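Local coordinates for protein organophosphorus hydrolase (Pseudomonas pseudoalcaligenes, PDB 4LE6) that probably hydrolyses organophosphorus esters such as phosphotriesters, as a two-zinc metallo-hydrolase of the metallo-beta-lactamase superfamily, at residues S72-M77 with N251-F256; H294-G299 with Y310-V315. All coordinates share one frame; numbering follows the deposited sequence.

Contact 1: S72-M77 with N251-F256; sequences SLLARM and NHAVQF
L74 and N251 meet through different first torsions: the leucine sets CG anti to its carbonyl carbon (chi1 -66°), while the asparagine sets CG anti to its backbone N (chi1 -171°). Their side chains cross at about a right angle, L74 CD2 lying 3.7 Å from N251 ND2. N251 is the N-cap of a short, weakly bonded helical turn, about 252-255, which packs here against the last turn of helix 67-76 in a metallo-beta-lactamase fold. The other branch of the amide does the capping, with OD1 taking the N-H of A253 over 2.9 Å in the carbonyl plane, and this bond fixes the direction in which ND2 points. At the other end of the turn, Q255 OE1 accepts from N251 N at 3.0 Å, tying the cap residue down a second time.

V254 divides its two methyls between the leucines, CG1 facing L73 CD1 and CG2 facing L74 CD2, each pair 4.1 Å apart. A253 aims its CB at helix 67-76 and presses on M77 CG at 3.7 Å.

The direct contacts between the segments are packing contacts, and the polar link is made by a water. It donates to L73 O and to A253 O (2.7 Å), and accepts from R76 NH1, lying in the plane of the guanidinium at its edge. Two carbonyls, one from each helix, are thereby satisfied by a single molecule held at three points. Beyond this junction lies the second subunit, where R304 of that chain donates to R76 O and packs on M77. The M77 chain bends at chi2 and chi3 and brings CE to the edge of the H252 ring, near its plane, 4.1 Å from NE2.

Contact 2: H294-G299 with Y310-V315; sequences HLPFPG and YAWVPV. With ZN (zinc ion), chain K.
A water molecule joins P296 and W312, donating to P296 O at 2.7 Å and accepting from W312 NE1 at 2.9 Å. It sits at the edge of the indole and in its plane, so the loop carbonyl and the ring N-H are joined through one molecule.

The other contacts of the indole are packing rather than hydrogen bonds. W312 sets CG anti to its backbone N (chi1 174°), which carries the ring across from strand 310-314 to the loop 294-299. There L295 CD1 sits over the six-membered ring in a CH-pi contact, 3.6 Å from its centroid and 15° off the normal. The opposite face is met near its rim by P314 N of the strand itself, leaving the indole sandwiched between methyl and backbone. G299 O comes obliquely to the same ring, 3.6 Å from CZ2. Farther along, P298 CG touches V315 CG1 at 4.4 Å, more loosely; a cis peptide precedes P298, within the bend of the loop.

H294 starts this loop and faces the other way. Its NE2 binds zinc at 2.1 Å, and its ND1 is bonded to A88 O, a second-shell carbonyl that helps set the ring's rotation. D143, H144 and D247 bind the same ion. Strand 310-314 pairs antiparallel with strand 300-305, into which the loop runs. A tryptophan on the outermost strand of this chain's sheet thus backs the loop that delivers the last histidine ligand to the dinuclear zinc site of the metallo-beta-lactamase alpha-beta/beta-alpha sandwich.

Overall arrangement
The two contacts lie side by side, their centres about 12 Å apart, and F256 joins them. Its O probably accepts a hydrogen bond from Y310 N at 2.8 Å, while W312 CB lies over the face of its ring, 3.5 Å from CE2. H252 of contact 1 also packs on P296 of contact 2. Only contact 2 supplies a metal ligand, H294. Contact 1 stands one layer back: the side chain of N251 is about 8 Å from that of H294 and about 12 Å from a zinc ion. Both contacts also touch the second subunit, whose E316 packs on H252 as well as on P296.

Contact 1: S72-M77 with N251-F256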
loop_
_atom_site.group_PDB
_atom_site.type_symbol
_atom_site.label_atom_id
_atom_site.label_comp_id
_atom_site.label_asym_id
_atom_site.label_seq_id
_atom_site.Cartn_x
_atom_site.Cartn_y
_atom_site.Cartn_z
ATOM N N SER A 72 19.839 -11.230 3.387
ATOM C CA SER A 72 20.108 -9.939 2.752
ATOM C C SER A 72 18.896 -9.465 1.951
ATOM O O SER A 72 18.472 -8.309 2.071
ATOM C CB SER A 72 21.327 -10.031 1.838
ATOM O OG SER A 72 22.489 -10.324 2.595
ATOM N N LEU A 73 18.337 -10.349 1.132
ATOM C CA LEU A 73 17.138 -9.979 0.370
ATOM C C LEU A 73 15.969 -9.568 1.267
ATOM O O LEU A 73 15.237 -8.617 0.962
ATOM C CB LEU A 73 16.708 -11.119 -0.538
ATOM C CG LEU A 73 17.626 -11.339 -1.747
ATOM C CD1 LEU A 73 17.319 -12.696 -2.354
ATOM C CD2 LEU A 73 17.439 -10.233 -2.776
ATOM N N LEU A 74 15.764 -10.295 2.357
ATOM C CA LEU A 74 14.705 -9.922 3.297
ATOM C C LEU A 74 14.973 -8.582 3.985
ATOM O O LEU A 74 14.078 -7.749 4.097
ATOM C CB LEU A 74 14.533 -11.017 4.346
ATOM C CG LEU A 74 14.011 -12.336 3.783
ATOM C CD1 LEU A 74 14.041 -13.400 4.871
ATOM C CD2 LEU A 74 12.601 -12.192 3.216
ATOM N N ALA A 75 16.202 -8.381 4.454
ATOM C CA ALA A 75 16.568 -7.138 5.114
ATOM C C ALA A 75 16.429 -5.945 4.162
ATOM O O ALA A 75 15.985 -4.872 4.559
ATOM C CB ALA A 75 17.992 -7.224 5.660
ATOM N N ARG A 76 16.814 -6.141 2.906
ATOM C CA ARG A 76 16.655 -5.115 1.879
ATOM C C ARG A 76 15.226 -4.561 1.770
ATOM O O ARG A 76 15.012 -3.388 1.458
ATOM C CB ARG A 76 17.054 -5.742 0.543
ATOM C CG ARG A 76 16.903 -4.856 -0.654
ATOM C CD ARG A 76 17.646 -5.459 -1.860
ATOM N NE ARG A 76 17.403 -4.654 -3.045
ATOM C CZ ARG A 76 16.314 -4.759 -3.802
ATOM N NH1 ARG A 76 15.382 -5.663 -3.522
ATOM N NH2 ARG A 76 16.167 -3.964 -4.853
ATOM N N MET A 77 14.235 -5.410 1.999
ATOM C CA MET A 77 12.844 -4.971 1.938
ATOM C C MET A 77 12.261 -4.833 3.340
ATOM O O MET A 77 11.034 -4.759 3.514
ATOM C CB MET A 77 12.008 -5.949 1.118
ATOM C CG MET A 77 12.428 -6.051 -0.347
ATOM S SD MET A 77 12.241 -4.480 -1.227
ATOM C CE MET A 77 10.454 -4.260 -1.320
ATOM N N ASN A 251 6.968 -14.985 -2.074
ATOM C CA ASN A 251 7.723 -13.963 -1.341
ATOM C C ASN A 251 8.251 -12.895 -2.284
ATOM O O ASN A 251 9.178 -13.145 -3.059
ATOM C CB ASN A 251 8.875 -14.612 -0.577
ATOM C CG ASN A 251 9.573 -13.645 0.377
ATOM O OD1 ASN A 251 9.884 -12.510 0.016
ATOM N ND2 ASN A 251 9.819 -14.095 1.605
ATOM N N HIS A 252 7.651 -11.711 -2.219
ATOM C CA HIS A 252 7.945 -10.633 -3.155
ATOM C C HIS A 252 9.377 -10.118 -2.974
ATOM O O HIS A 252 9.961 -9.561 -3.905
ATOM C CB HIS A 252 6.980 -9.476 -2.935
ATOM C CG HIS A 252 7.275 -8.701 -1.693
ATOM N ND1 HIS A 252 6.906 -9.144 -0.442
ATOM C CD2 HIS A 252 7.948 -7.544 -1.500
ATOM C CE1 HIS A 252 7.318 -8.280 0.469
ATOM N NE2 HIS A 252 7.955 -7.299 -0.147
ATOM N N ALA A 253 9.946 -10.305 -1.789
ATOM C CA ALA A 253 11.264 -9.743 -1.500
ATOM C C ALA A 253 12.368 -10.602 -2.062
ATOM O O ALA A 253 13.498 -10.148 -2.163
ATOM C CB ALA A 253 11.473 -9.561 -0.004
ATOM N N VAL A 254 12.043 -11.837 -2.441
ATOM C CA VAL A 254 13.061 -12.794 -2.880
ATOM C C VAL A 254 12.864 -13.224 -4.327
ATOM O O VAL A 254 13.828 -13.272 -5.085
ATOM C CB VAL A 254 13.050 -14.055 -1.993
ATOM C CG1 VAL A 254 14.021 -15.115 -2.502
ATOM C CG2 VAL A 254 13.363 -13.706 -0.562
ATOM N N GLN A 255 11.625 -13.544 -4.700
ATOM C CA GLN A 255 11.367 -14.286 -5.929
ATOM C C GLN A 255 11.139 -13.421 -7.171
ATOM O O GLN A 255 11.084 -13.945 -8.277
ATOM C CB GLN A 255 10.179 -15.232 -5.732
ATOM C CG GLN A 255 10.451 -16.360 -4.728
ATOM C CD GLN A 255 9.250 -17.270 -4.545
ATOM O OE1 GLN A 255 8.247 -16.867 -3.969
ATOM N NE2 GLN A 255 9.336 -18.486 -5.058
ATOM N N PHE A 256 10.975 -12.112 -7.001
ATOM C CA PHE A 256 11.080 -11.211 -8.140
ATOM C C PHE A 256 12.551 -11.075 -8.491
ATOM O O PHE A 256 12.951 -11.330 -9.636
ATOM C CB PHE A 256 10.459 -9.855 -7.835
ATOM C CG PHE A 256 8.950 -9.851 -7.908
ATOM C CD1 PHE A 256 8.306 -9.774 -9.128
ATOM C CD2 PHE A 256 8.181 -9.903 -6.756
ATOM C CE1 PHE A 256 6.909 -9.754 -9.199
ATOM C CE2 PHE A 256 6.792 -9.886 -6.822
ATOM C CZ PHE A 256 6.156 -9.814 -8.043
HETATM O O HOH W 1 14.870 -7.835 -1.734
#

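Contact 2: H294-G299 with Y310-V315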
loop_
_atom_site.group_PDB
_atom_site.type_symbol
_atom_site.label_atom_id
_atom_site.label_comp_id
_atom_site.label_asym_id
_atom_site.label_seq_id
_atom_site.Cartn_x
_atom_site.Cartn_y
_atom_site.Cartn_z
ATOM N N HIS A 294 -0.328 -13.807 -2.710
ATOM C CA HIS A 294 0.597 -13.689 -1.574
ATOM C C HIS A 294 1.525 -12.487 -1.661
ATOM O O HIS A 294 2.551 -12.415 -0.966
ATOM C CB HIS A 294 1.390 -14.986 -1.403
ATOM C CG HIS A 294 0.509 -16.167 -1.138
ATOM N ND1 HIS A 294 -0.368 -16.207 -0.075
ATOM C CD2 HIS A 294 0.331 -17.323 -1.819
ATOM C CE1 HIS A 294 -1.043 -17.339 -0.108
ATOM N NE2 HIS A 294 -0.646 -18.032 -1.161
ATOM N N LEU A 295 1.139 -11.518 -2.476
ATOM C CA LEU A 295 1.854 -10.251 -2.533
ATOM C C LEU A 295 1.260 -9.358 -1.434
ATOM O O LEU A 295 0.127 -9.585 -1.018
ATOM C CB LEU A 295 1.712 -9.613 -3.921
ATOM C CG LEU A 295 2.246 -10.485 -5.064
ATOM C CD1 LEU A 295 2.012 -9.808 -6.409
ATOM C CD2 LEU A 295 3.725 -10.805 -4.881
ATOM N N PRO A 296 2.032 -8.380 -0.941
ATOM C CA PRO A 296 1.530 -7.491 0.115
ATOM C C PRO A 296 0.226 -6.839 -0.312
ATOM O O PRO A 296 0.123 -6.333 -1.428
ATOM C CB PRO A 296 2.654 -6.477 0.278
ATOM C CG PRO A 296 3.882 -7.194 -0.198
ATOM C CD PRO A 296 3.395 -8.007 -1.350
ATOM N N PHE A 297 -0.783 -6.940 0.541
ATOM C CA PHE A 297 -2.134 -6.514 0.194
ATOM C C PHE A 297 -2.095 -5.035 -0.162
ATOM O O PHE A 297 -1.380 -4.275 0.503
ATOM C CB PHE A 297 -3.061 -6.736 1.399
ATOM C CG PHE A 297 -4.435 -6.258 1.167
ATOM C CD1 PHE A 297 -5.349 -7.061 0.512
ATOM C CD2 PHE A 297 -4.815 -4.981 1.557
ATOM C CE1 PHE A 297 -6.626 -6.606 0.248
ATOM C CE2 PHE A 297 -6.089 -4.526 1.298
ATOM C CZ PHE A 297 -6.996 -5.345 0.639
ATOM N N PRO A 298 -2.889 -4.600 -1.156
ATOM C CA PRO A 298 -3.914 -5.268 -1.969
ATOM C C PRO A 298 -3.383 -6.243 -3.032
ATOM O O PRO A 298 -4.169 -6.871 -3.733
ATOM C CB PRO A 298 -4.641 -4.096 -2.639
ATOM C CG PRO A 298 -3.641 -3.037 -2.728
ATOM C CD PRO A 298 -2.794 -3.165 -1.488
ATOM N N GLY A 299 -2.074 -6.366 -3.157
ATOM C CA GLY A 299 -1.500 -7.333 -4.077
ATOM C C GLY A 299 -1.600 -6.917 -5.531
ATOM O O GLY A 299 -1.439 -7.740 -6.434
ATOM N N TYR A 310 13.545 -9.388 -11.612
ATOM C CA TYR A 310 12.410 -8.488 -11.774
ATOM C C TYR A 310 12.193 -7.670 -10.511
ATOM O O TYR A 310 12.852 -7.901 -9.503
ATOM C CB TYR A 310 11.133 -9.293 -12.091
ATOM C CG TYR A 310 11.249 -10.073 -13.386
ATOM C CD1 TYR A 310 11.840 -11.331 -13.411
ATOM C CD2 TYR A 310 10.803 -9.538 -14.586
ATOM C CE1 TYR A 310 11.976 -12.044 -14.608
ATOM C CE2 TYR A 310 10.942 -10.247 -15.789
ATOM C CZ TYR A 310 11.535 -11.491 -15.784
ATOM O OH TYR A 310 11.676 -12.201 -16.951
ATOM N N ALA A 311 11.269 -6.716 -10.584
ATOM C CA ALA A 311 10.858 -5.937 -9.424
ATOM C C ALA A 311 9.340 -5.803 -9.442
ATOM O O ALA A 311 8.729 -5.769 -10.512
ATOM C CB ALA A 311 11.514 -4.567 -9.429
ATOM N N TRP A 312 8.749 -5.742 -8.253
ATOM C CA TRP A 312 7.311 -5.547 -8.070
ATOM C C TRP A 312 7.067 -4.072 -7.795
ATOM O O TRP A 312 7.775 -3.484 -6.988
ATOM C CB TRP A 312 6.862 -6.361 -6.865
ATOM C CG TRP A 312 5.439 -6.169 -6.443
ATOM C CD1 TRP A 312 4.993 -5.744 -5.221
ATOM C CD2 TRP A 312 4.263 -6.447 -7.222
ATOM N NE1 TRP A 312 3.608 -5.718 -5.206
ATOM C CE2 TRP A 312 3.144 -6.144 -6.420
ATOM C CE3 TRP A 312 4.050 -6.911 -8.523
ATOM C CZ2 TRP A 312 1.834 -6.292 -6.879
ATOM C CZ3 TRP A 312 2.736 -7.053 -8.976
ATOM C CH2 TRP A 312 1.658 -6.747 -8.154
ATOM N N VAL A 313 6.097 -3.481 -8.487
ATOM C CA VAL A 313 5.740 -2.088 -8.287
ATOM C C VAL A 313 4.280 -2.035 -7.871
ATOM O O VAL A 313 3.384 -2.227 -8.702
ATOM C CB VAL A 313 5.970 -1.238 -9.547
ATOM C CG1 VAL A 313 5.605 0.229 -9.272
ATOM C CG2 VAL A 313 7.426 -1.330 -9.977
ATOM N N PRO A 314 4.029 -1.815 -6.569
ATOM C CA PRO A 314 2.638 -1.823 -6.106
ATOM C C PRO A 314 1.895 -0.578 -6.557
ATOM O O PRO A 314 2.492 0.488 -6.701
ATOM C CB PRO A 314 2.771 -1.835 -4.585
ATOM C CG PRO A 314 4.131 -1.204 -4.309
ATOM C CD PRO A 314 4.989 -1.527 -5.487
ATOM N N VAL A 315 0.598 -0.721 -6.785
ATOM C CA VAL A 315 -0.230 0.411 -7.138
ATOM C C VAL A 315 -0.186 1.443 -6.018
ATOM O O VAL A 315 -0.029 1.109 -4.831
ATOM C CB VAL A 315 -1.683 -0.036 -7.385
ATOM C CG1 VAL A 315 -2.302 -0.520 -6.105
ATOM C CG2 VAL A 315 -2.498 1.079 -8.006
HETATM ZN ZN ZN K . -1.481 -19.875 -1.522
HETATM O O HOH W 2 1.766 -4.953 -3.114
HETATM O O HOH W 3 -1.211 -21.630 -1.098
#